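PDB 7D8M: Dye-decolorizing peroxidase from Irpex lacteus, which binds heme b and probably works as a peroxidase, using peroxide to oxidise its substrates, dyes among them. Local coordinates for residues A[53-58]-A[62-67]; A[94-99]-A[104-109]. All coordinates share one frame; numbering follows the deposited sequence.

Contact 1 (A[53-58]-A[62-67])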
# COMPACT_ATOMS: atom_id res chain seq x y z
N VAL A 53 4.57 -15.33 -9.80
CA VAL A 53 3.12 -15.27 -9.97
C VAL A 53 2.58 -16.66 -10.28
O VAL A 53 1.60 -17.12 -9.67
CB VAL A 53 2.75 -14.27 -11.08
CG1 VAL A 53 1.29 -14.45 -11.52
CG2 VAL A 53 3.01 -12.84 -10.62
N ALA A 54 3.23 -17.36 -11.22
CA ALA A 54 2.74 -18.66 -11.65
C ALA A 54 2.65 -19.64 -10.48
O ALA A 54 1.68 -20.38 -10.35
CB ALA A 54 3.63 -19.22 -12.76
N THR A 55 3.66 -19.63 -9.60
CA THR A 55 3.63 -20.54 -8.45
C THR A 55 2.50 -20.19 -7.49
O THR A 55 1.82 -21.09 -6.97
CB THR A 55 4.98 -20.50 -7.73
OG1 THR A 55 6.02 -20.90 -8.64
CG2 THR A 55 4.97 -21.43 -6.53
N ILE A 56 2.27 -18.90 -7.24
CA ILE A 56 1.24 -18.53 -6.27
C ILE A 56 -0.13 -18.97 -6.76
O ILE A 56 -0.92 -19.54 -6.00
CB ILE A 56 1.30 -17.02 -5.99
CG1 ILE A 56 2.64 -16.65 -5.32
CG2 ILE A 56 0.11 -16.57 -5.14
CD1 ILE A 56 2.64 -15.23 -4.72
N ILE A 57 -0.43 -18.75 -8.05
CA ILE A 57 -1.74 -19.10 -8.60
C ILE A 57 -1.84 -20.53 -9.10
O ILE A 57 -2.95 -20.98 -9.43
CB ILE A 57 -2.14 -18.16 -9.75
CG1 ILE A 57 -1.26 -18.41 -10.97
CG2 ILE A 57 -2.09 -16.71 -9.31
CD1 ILE A 57 -1.74 -17.68 -12.21
N GLY A 58 -0.73 -21.26 -9.19
CA GLY A 58 -0.76 -22.62 -9.66
C GLY A 58 -1.08 -23.60 -8.56
O GLY A 58 -1.35 -23.24 -7.40
N ASN A 62 2.98 -27.54 -6.01
CA ASN A 62 4.29 -26.98 -6.32
C ASN A 62 4.61 -25.73 -5.52
O ASN A 62 5.52 -24.98 -5.89
CB ASN A 62 4.39 -26.67 -7.82
CG ASN A 62 3.93 -27.84 -8.67
OD1 ASN A 62 4.37 -28.97 -8.47
ND2 ASN A 62 3.05 -27.56 -9.63
N GLN A 63 3.90 -25.50 -4.42
CA GLN A 63 4.22 -24.30 -3.66
C GLN A 63 5.16 -24.61 -2.51
O GLN A 63 4.96 -25.61 -1.80
CB GLN A 63 2.95 -23.67 -3.11
CG GLN A 63 2.01 -23.17 -4.18
CD GLN A 63 0.76 -22.54 -3.58
OE1 GLN A 63 0.51 -22.67 -2.38
NE2 GLN A 63 -0.01 -21.85 -4.41
N PRO A 64 6.18 -23.79 -2.28
CA PRO A 64 7.06 -24.00 -1.13
C PRO A 64 6.37 -23.58 0.16
O PRO A 64 5.29 -22.99 0.17
CB PRO A 64 8.26 -23.11 -1.45
CG PRO A 64 7.69 -22.00 -2.28
CD PRO A 64 6.49 -22.55 -3.02
N LEU A 65 7.02 -23.91 1.29
CA LEU A 65 6.41 -23.61 2.58
C LEU A 65 6.31 -22.11 2.83
O LEU A 65 5.42 -21.66 3.57
CB LEU A 65 7.20 -24.29 3.69
CG LEU A 65 6.95 -25.80 3.77
CD1 LEU A 65 7.65 -26.40 4.97
CD2 LEU A 65 5.46 -26.08 3.83
N ALA A 66 7.21 -21.31 2.25
CA ALA A 66 7.12 -19.86 2.33
C ALA A 66 7.37 -19.27 0.96
O ALA A 66 8.23 -19.77 0.22
CB ALA A 66 8.12 -19.28 3.33
N PHE A 67 6.62 -18.23 0.61
CA PHE A 67 6.89 -17.46 -0.60
C PHE A 67 7.96 -16.43 -0.31
O PHE A 67 7.99 -15.82 0.76
CB PHE A 67 5.62 -16.76 -1.09
CG PHE A 67 4.47 -17.68 -1.39
CD1 PHE A 67 4.67 -19.05 -1.59
CD2 PHE A 67 3.17 -17.18 -1.48
CE1 PHE A 67 3.60 -19.89 -1.86
CE2 PHE A 67 2.10 -18.02 -1.77
CZ PHE A 67 2.31 -19.37 -1.96
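Thr55, in the middle of the short helix 53-57, points its methyl at the returning chain: CG2 lies 3.6 Å from Asn62 O and reaches toward Pro64 CD. CG2 is anti to the backbone N, with OG1 beside that N (chi1 -60°), which turns the methyl to Asn62 and Pro64; the backbone N itself bonds to Ser52 OG. Thr55 O accepts from Gln63 NE2 at 3.2 Å, on a lone pair in the carbonyl plane, with an N-H...O angle of 147°. Gln63 is long enough for this because its chain is extended beyond CG. Its NE2 also lies 2.9 Å from Ile56 O, but at too poor an angle to bond. Ile56, branched and apolar, lays CG1 over one face of Phe67, a CH-pi contact 4.2 Å from the ring centroid, while its CD1 touches Phe67 CD2. Gly58 leaves the helix where a side chain would clash with Ala54 O. Replacing Gln63 by an alanine would probably leave Thr55 O without this donor and open a gap beside the helix end. The arrangement belongs to the alpha+beta, ferredoxin-like half of DyP-type peroxidases, as a loop carrying the chain from a helix into edge strand 67-72.

Contact 2 (A[94-99]-A[104-109]); sequences GQFKDS and DDTSTW
Phe96 and Trp109 form an offset edge-to-face pair: the edge of Phe96 is directed at the face of the indole's six-membered ring, with centroids 5.4 Å apart and planes at 62°. Phe96 CD1 comes to 3.6 Å from Trp109 CZ3, and the benzyl group reaches the indole because CG is anti to the backbone N (chi1 -173°). Thr106 fills the angle between the two rings. Its methyl CG2 is 3.6 Å from Phe96 CE1 and also stands above the indole, toward the rim on the same face as Phe96, so a small beta-branched residue fits. Ser99 CB packs 3.7 Å from Trp109 CZ2, and Gln95 sets its OE1 3.7 Å from Trp109 CH2, with amide and ring planes nearly perpendicular. The Gln95 amide is held from elsewhere, NE2 donating to Phe221 O.

These groups fasten the start of helix 95-102 to the loop that follows it, an excursion between strands 67-72 and 120-126 of the first antiparallel sheet. Trp109 also touches Ser430 on strand 428-438 of the second sheet. The loop makes an Asx turn, Asp105 OD1 accepting from Ser107 N, and then a short 3-10 segment, 106-108.

Among polar contacts across the pair, Asp104 N donates to Ser99 O at 3.3 Å, fairly straight at 159° but tilted from the carbonyl plane. Ser99 suits its place by being small enough to sit beside the indole and polar enough to return its OG to Phe96 O, 2.8 Å away, the carbonyl that Ser99 N also reaches from the same face. The Asp104 carboxylate, about 9 Å from the heme, is engaged mainly outside the contact, in a salt bridge with Arg222.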
# COMPACT_ATOMS: atom_id res chain seq x y z
N GLY A 94 15.73 7.87 -3.00
CA GLY A 94 15.53 7.15 -1.75
C GLY A 94 14.45 7.83 -0.93
O GLY A 94 14.24 9.04 -1.07
N GLN A 95 13.76 7.07 -0.08
CA GLN A 95 12.59 7.61 0.60
C GLN A 95 12.97 8.61 1.68
O GLN A 95 12.20 9.54 1.96
CB GLN A 95 11.74 6.48 1.20
CG GLN A 95 10.35 6.92 1.71
CD GLN A 95 9.58 5.76 2.33
OE1 GLN A 95 9.29 5.76 3.52
NE2 GLN A 95 9.24 4.76 1.51
N PHE A 96 14.15 8.45 2.29
CA PHE A 96 14.56 9.37 3.34
C PHE A 96 14.75 10.77 2.79
O PHE A 96 14.23 11.76 3.34
CB PHE A 96 15.85 8.88 3.99
CG PHE A 96 16.25 9.66 5.20
CD1 PHE A 96 15.42 9.73 6.31
CD2 PHE A 96 17.47 10.32 5.24
CE1 PHE A 96 15.79 10.44 7.43
CE2 PHE A 96 17.85 11.03 6.36
CZ PHE A 96 17.01 11.10 7.45
N LYS A 97 15.50 10.88 1.69
CA LYS A 97 15.66 12.16 1.02
C LYS A 97 14.31 12.70 0.56
O LYS A 97 13.99 13.88 0.77
CB LYS A 97 16.61 12.00 -0.17
CG LYS A 97 16.74 13.24 -1.03
CD LYS A 97 17.69 13.00 -2.19
CE LYS A 97 17.89 14.26 -3.01
NZ LYS A 97 18.87 14.04 -4.11
N ASP A 98 13.48 11.84 -0.04
CA ASP A 98 12.18 12.25 -0.56
C ASP A 98 11.16 12.57 0.52
O ASP A 98 10.10 13.12 0.20
CB ASP A 98 11.62 11.14 -1.46
CG ASP A 98 10.51 11.64 -2.37
OD1 ASP A 98 10.56 12.82 -2.76
OD2 ASP A 98 9.59 10.84 -2.69
N SER A 99 11.46 12.29 1.79
CA SER A 99 10.42 12.29 2.81
C SER A 99 9.71 13.63 3.02
O SER A 99 8.51 13.59 3.34
CB SER A 99 10.99 11.77 4.14
OG SER A 99 11.92 12.67 4.69
N ASP A 104 6.39 13.81 5.85
CA ASP A 104 6.93 13.08 6.99
C ASP A 104 7.78 13.99 7.87
O ASP A 104 8.48 14.89 7.40
CB ASP A 104 7.80 11.90 6.52
CG ASP A 104 7.00 10.64 6.28
OD1 ASP A 104 5.75 10.72 6.19
OD2 ASP A 104 7.62 9.57 6.18
N ASP A 105 7.72 13.71 9.17
CA ASP A 105 8.65 14.25 10.15
C ASP A 105 9.54 13.08 10.55
O ASP A 105 9.09 12.17 11.24
CB ASP A 105 7.87 14.84 11.33
CG ASP A 105 8.73 15.17 12.52
OD1 ASP A 105 9.98 15.18 12.41
OD2 ASP A 105 8.15 15.43 13.60
N THR A 106 10.80 13.10 10.08
CA THR A 106 11.65 11.92 10.25
C THR A 106 12.02 11.64 11.70
O THR A 106 12.62 10.60 11.97
CB THR A 106 12.93 12.05 9.41
OG1 THR A 106 13.61 13.27 9.75
CG2 THR A 106 12.59 12.06 7.92
N SER A 107 11.65 12.52 12.63
CA SER A 107 11.88 12.22 14.04
C SER A 107 11.10 10.99 14.50
O SER A 107 11.42 10.41 15.53
CB SER A 107 11.54 13.42 14.92
OG SER A 107 10.15 13.69 14.94
N THR A 108 10.07 10.58 13.75
CA THR A 108 9.32 9.38 14.07
C THR A 108 9.78 8.15 13.29
O THR A 108 9.20 7.08 13.45
CB THR A 108 7.81 9.62 13.87
OG1 THR A 108 7.53 9.92 12.49
CG2 THR A 108 7.35 10.80 14.73
N TRP A 109 10.85 8.27 12.49
CA TRP A 109 11.29 7.16 11.64
C TRP A 109 12.07 6.13 12.44
O TRP A 109 12.85 6.47 13.34
CB TRP A 109 12.17 7.66 10.50
CG TRP A 109 11.43 8.12 9.32
CD1 TRP A 109 10.27 8.84 9.30
CD2 TRP A 109 11.79 7.90 7.95
NE1 TRP A 109 9.89 9.08 8.01
CE2 TRP A 109 10.80 8.51 7.16
CE3 TRP A 109 12.84 7.23 7.32
CZ2 TRP A 109 10.83 8.48 5.77
CZ3 TRP A 109 12.88 7.20 5.94
CH2 TRP A 109 11.88 7.82 5.18

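Followed from the N terminus, the two contacts come in series, neither nesting nor crossing. Contact 1 closes first: three residues separate its segments, and the loop it shuts leads from helix 53-57 into strand 67-72, an edge of the first four-stranded sheet. The chain then passes through helices 74-79 and 89-93 before contact 2 closes the four-residue gap between 94-99 and 104-109, ahead of strand 120-126, the neighbour of 67-72 in that sheet. Their centres are 35 Å apart and they do not touch. Contact 1 stays with the first sheet and its surroundings, whereas contact 2 lies against strand 428-438 and so joins this excursion to the second sheet.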